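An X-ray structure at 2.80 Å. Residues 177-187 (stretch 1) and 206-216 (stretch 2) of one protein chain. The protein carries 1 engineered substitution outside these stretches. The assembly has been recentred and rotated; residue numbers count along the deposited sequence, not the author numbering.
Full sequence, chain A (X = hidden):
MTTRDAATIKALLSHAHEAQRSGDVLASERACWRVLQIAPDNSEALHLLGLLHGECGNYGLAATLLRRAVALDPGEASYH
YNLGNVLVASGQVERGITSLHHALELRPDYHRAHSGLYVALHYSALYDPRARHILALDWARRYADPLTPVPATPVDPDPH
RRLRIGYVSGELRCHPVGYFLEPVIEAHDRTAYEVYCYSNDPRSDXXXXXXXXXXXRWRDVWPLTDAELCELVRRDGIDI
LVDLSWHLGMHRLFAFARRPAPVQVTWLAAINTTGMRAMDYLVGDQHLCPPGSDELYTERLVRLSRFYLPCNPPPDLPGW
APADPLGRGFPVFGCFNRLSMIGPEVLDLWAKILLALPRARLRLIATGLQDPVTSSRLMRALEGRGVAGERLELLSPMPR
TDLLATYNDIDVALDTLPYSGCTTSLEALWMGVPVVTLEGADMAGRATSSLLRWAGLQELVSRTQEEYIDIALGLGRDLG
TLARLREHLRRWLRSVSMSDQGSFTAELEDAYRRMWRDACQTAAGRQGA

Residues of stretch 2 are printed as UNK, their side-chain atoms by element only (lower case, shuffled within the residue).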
# COMPACT_ATOMS: atom_id res chain seq x y z
N VAL A 177 2.69 1.39 6.44
CA VAL A 177 2.93 2.80 6.77
C VAL A 177 3.44 2.95 8.19
O VAL A 177 4.56 3.42 8.39
CB VAL A 177 1.66 3.68 6.55
CG1 VAL A 177 1.80 5.05 7.22
CG2 VAL A 177 1.38 3.85 5.06
N GLY A 178 2.64 2.54 9.16
CA GLY A 178 3.05 2.55 10.57
C GLY A 178 4.33 1.78 10.90
O GLY A 178 5.10 2.20 11.77
N TYR A 179 4.55 0.66 10.21
CA TYR A 179 5.74 -0.17 10.45
C TYR A 179 7.03 0.55 10.07
O TYR A 179 8.00 0.49 10.81
CB TYR A 179 5.65 -1.53 9.71
CG TYR A 179 4.54 -2.48 10.19
CD1 TYR A 179 4.22 -2.60 11.55
CD2 TYR A 179 3.84 -3.27 9.28
CE1 TYR A 179 3.22 -3.46 11.98
CE2 TYR A 179 2.84 -4.14 9.71
CZ TYR A 179 2.54 -4.23 11.06
OH TYR A 179 1.54 -5.08 11.50
N PHE A 180 7.02 1.22 8.92
CA PHE A 180 8.19 1.98 8.45
C PHE A 180 8.31 3.40 9.04
O PHE A 180 9.40 3.98 9.02
CB PHE A 180 8.17 2.09 6.93
CG PHE A 180 8.44 0.79 6.22
CD1 PHE A 180 9.69 0.19 6.31
CD2 PHE A 180 7.46 0.19 5.43
CE1 PHE A 180 9.94 -1.00 5.65
CE2 PHE A 180 7.71 -1.00 4.76
CZ PHE A 180 8.96 -1.59 4.87
N LEU A 181 7.21 3.96 9.53
CA LEU A 181 7.25 5.29 10.14
C LEU A 181 7.83 5.25 11.55
O LEU A 181 8.59 6.13 11.92
CB LEU A 181 5.87 5.95 10.16
CG LEU A 181 5.84 7.40 10.68
CD1 LEU A 181 6.61 8.33 9.75
CD2 LEU A 181 4.41 7.87 10.84
N GLU A 182 7.45 4.23 12.32
CA GLU A 182 7.94 4.07 13.71
C GLU A 182 9.45 4.31 13.91
O GLU A 182 9.83 5.13 14.75
CB GLU A 182 7.52 2.71 14.29
CG GLU A 182 8.05 2.46 15.70
CD GLU A 182 7.37 1.31 16.42
OE1 GLU A 182 7.38 1.33 17.66
OE2 GLU A 182 6.83 0.39 15.75
N PRO A 183 10.32 3.60 13.16
CA PRO A 183 11.75 3.89 13.31
C PRO A 183 12.11 5.34 13.03
O PRO A 183 12.90 5.94 13.79
CB PRO A 183 12.41 2.97 12.27
CG PRO A 183 11.32 2.55 11.35
CD PRO A 183 10.08 2.52 12.19
N VAL A 184 11.52 5.90 11.97
CA VAL A 184 11.80 7.29 11.56
C VAL A 184 11.40 8.31 12.63
O VAL A 184 12.16 9.22 12.94
CB VAL A 184 11.13 7.62 10.20
CG1 VAL A 184 11.19 9.11 9.87
CG2 VAL A 184 11.81 6.83 9.09
N ILE A 185 10.21 8.14 13.19
CA ILE A 185 9.72 9.00 14.27
C ILE A 185 10.61 8.91 15.51
O ILE A 185 10.94 9.94 16.09
CB ILE A 185 8.24 8.68 14.60
CG1 ILE A 185 7.34 9.35 13.58
CG2 ILE A 185 7.86 9.16 15.99
CD1 ILE A 185 5.87 9.03 13.77
N GLU A 186 10.97 7.69 15.92
CA GLU A 186 11.85 7.49 17.08
C GLU A 186 13.22 8.17 16.90
O GLU A 186 13.67 8.87 17.78
CB GLU A 186 12.06 6.00 17.40
CG GLU A 186 12.84 5.75 18.68
CD GLU A 186 13.04 4.28 19.01
OE1 GLU A 186 12.80 3.90 20.18
OE2 GLU A 186 13.44 3.52 18.10
N ALA A 187 13.84 7.97 15.75
CA ALA A 187 15.23 8.41 15.52
C ALA A 187 15.40 9.85 15.02
O ALA A 187 16.53 10.29 14.82
CB ALA A 187 15.91 7.45 14.55
N UNK A 206 -2.10 -0.88 19.39
CA UNK A 206 -0.81 -0.77 20.09
C UNK A 206 0.26 0.08 19.37
O UNK A 206 1.01 0.80 20.02
c UNK A 206 -0.25 -2.16 20.38
N UNK A 207 0.33 -0.02 18.04
CA UNK A 207 1.33 0.74 17.27
C UNK A 207 1.02 2.25 17.23
O UNK A 207 1.94 3.07 17.27
c UNK A 207 2.48 0.84 14.90
c UNK A 207 3.81 1.16 15.55
c UNK A 207 2.76 -0.04 13.69
c UNK A 207 1.48 0.18 15.85
N UNK A 208 -0.26 2.62 17.17
CA UNK A 208 -0.64 4.04 17.17
C UNK A 208 -0.29 4.65 18.53
O UNK A 208 0.20 5.78 18.60
o UNK A 208 -2.98 3.97 17.95
c UNK A 208 -2.14 4.30 16.84
c UNK A 208 -2.58 3.51 15.65
N UNK A 209 -0.53 3.89 19.60
CA UNK A 209 -0.12 4.28 20.95
C UNK A 209 1.38 4.55 21.02
O UNK A 209 1.81 5.55 21.62
c UNK A 209 -2.03 3.04 22.13
o UNK A 209 -2.81 3.89 21.65
o UNK A 209 -2.44 2.03 22.73
c UNK A 209 -0.51 3.23 22.00
N UNK A 210 2.17 3.69 20.38
CA UNK A 210 3.62 3.91 20.27
C UNK A 210 3.97 5.15 19.43
O UNK A 210 4.81 5.96 19.84
c UNK A 210 4.71 1.66 20.86
n UNK A 210 5.34 -1.06 17.81
n UNK A 210 4.53 -0.66 19.98
c UNK A 210 5.45 0.42 20.35
c UNK A 210 4.35 2.65 19.76
n UNK A 210 3.59 -2.28 18.65
c UNK A 210 4.49 -1.32 18.81
N UNK A 211 3.33 5.29 18.27
CA UNK A 211 3.54 6.46 17.41
C UNK A 211 3.16 7.77 18.11
O UNK A 211 3.86 8.77 17.97
c UNK A 211 2.74 6.34 16.09
c UNK A 211 2.39 4.88 14.07
c UNK A 211 3.38 5.79 14.80
c UNK A 211 4.71 5.08 14.97
N UNK A 212 2.07 7.74 18.86
CA UNK A 212 1.62 8.90 19.64
C UNK A 212 2.64 9.28 20.71
O UNK A 212 2.96 10.46 20.87
c UNK A 212 -3.08 7.72 20.62
n UNK A 212 -2.52 6.78 21.38
c UNK A 212 -0.38 9.86 20.94
c UNK A 212 -1.71 9.57 21.60
n UNK A 212 -4.02 7.36 19.75
n UNK A 212 -2.72 9.01 20.70
c UNK A 212 0.26 8.64 20.30
N UNK A 213 3.14 8.27 21.43
CA UNK A 213 4.15 8.47 22.48
C UNK A 213 5.48 8.98 21.92
O UNK A 213 6.09 9.88 22.51
c UNK A 213 4.37 7.17 23.25
N UNK A 214 5.92 8.43 20.79
CA UNK A 214 7.17 8.87 20.13
C UNK A 214 7.06 10.25 19.44
O UNK A 214 8.07 10.92 19.26
c UNK A 214 8.46 6.61 19.54
c UNK A 214 7.64 7.83 19.11
c UNK A 214 7.96 5.92 20.81
c UNK A 214 8.49 5.63 18.37
N UNK A 215 5.85 10.64 19.04
CA UNK A 215 5.62 11.98 18.48
C UNK A 215 5.76 13.08 19.52
O UNK A 215 5.46 12.86 20.70
o UNK A 215 4.23 12.03 16.45
c UNK A 215 4.20 12.10 17.87
N UNK A 216 6.18 14.26 19.07
CA UNK A 216 6.19 15.46 19.92
C UNK A 216 4.78 16.01 20.11
O UNK A 216 4.40 16.35 21.22
o UNK A 216 9.16 16.22 18.24
c UNK A 216 7.09 16.55 19.34
c UNK A 216 8.54 16.14 19.31
o UNK A 216 9.09 15.74 20.36

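Position 206 carries a single side-chain carbon, out of reach of stretch 1; this is alanine, A206, and its small methyl suits an exposed first turn. Position 207 has four carbons, forked at the second, and points toward stretch 1: this is leucine, L207. Its CD2 lies 3.7 Å from C of G178 and 3.6 Å from CD1 of Y179. The fit depends on glycine, because a CB on G178 would come within 3.2 Å of L207 CD2.

At position 208 one carbon bears an oxygen and a carbon, the branched pattern of threonine. T208 is buried, faces no part of stretch 1, and has its OG1 hydrogen-bonded just outside the stretch. Position 209 has two carbons, the second carrying two oxygens, and is exposed and out of reach of stretch 1: aspartate, D209, whose charged carboxylate suits the exposed face.

Position 210 shows three carbons, a nitrogen, then a carbon with two more nitrogens, one of which reaches the carboxylate of E182. Only arginine has this build. R210 NH1 lies 2.9 Å from E182 OE2 in a salt bridge and donates a hydrogen bond to E182 OE1 at 3.1 Å, with a nearly straight angle of 166°. The long, exposed side chain carries its charge out to the carboxylate of E182.

Position 211 again has four carbons forked at the second, buried against stretch 1: leucine. L211 CD1 sits 3.6 Å from CA of E182, and L211 CG is 4.2 Å from CD1 of I185. Position 212 has three carbons, a nitrogen, then a carbon carrying two more nitrogens, and points away from stretch 1: arginine, R212. Its NH1 forms a salt bridge with D209 OD1 at 2.9 Å. Position 213, one exposed carbon out of reach of stretch 1, is alanine; A213's small methyl suits a helix and costs little in solvent.

Position 214 has four carbons forked at the second and points toward stretch 1. It is leucine: L214 CB packs 3.4 Å from CG2 of I185, and L214 CD2 lies 3.7 Å from CB of E186. Position 215 has one carbon and one oxygen, its oxygen 4.3 Å from I185 CD1: serine. S215 is small enough for a buried spot where the chain leaves the helix. Position 216, two carbons with two terminal oxygens, touches nothing here: aspartate, D216, both oxygens hydrogen-bonded elsewhere in the structure.

The helices run 21° from parallel, axes 9.6 Å apart at closest approach. Three leucines supply apolar surface, while E182 fits as a knob among L207, R210, L211 and L214, its carboxylate held by R210.

Stretch 2 206-216: ALTDRLRALSD
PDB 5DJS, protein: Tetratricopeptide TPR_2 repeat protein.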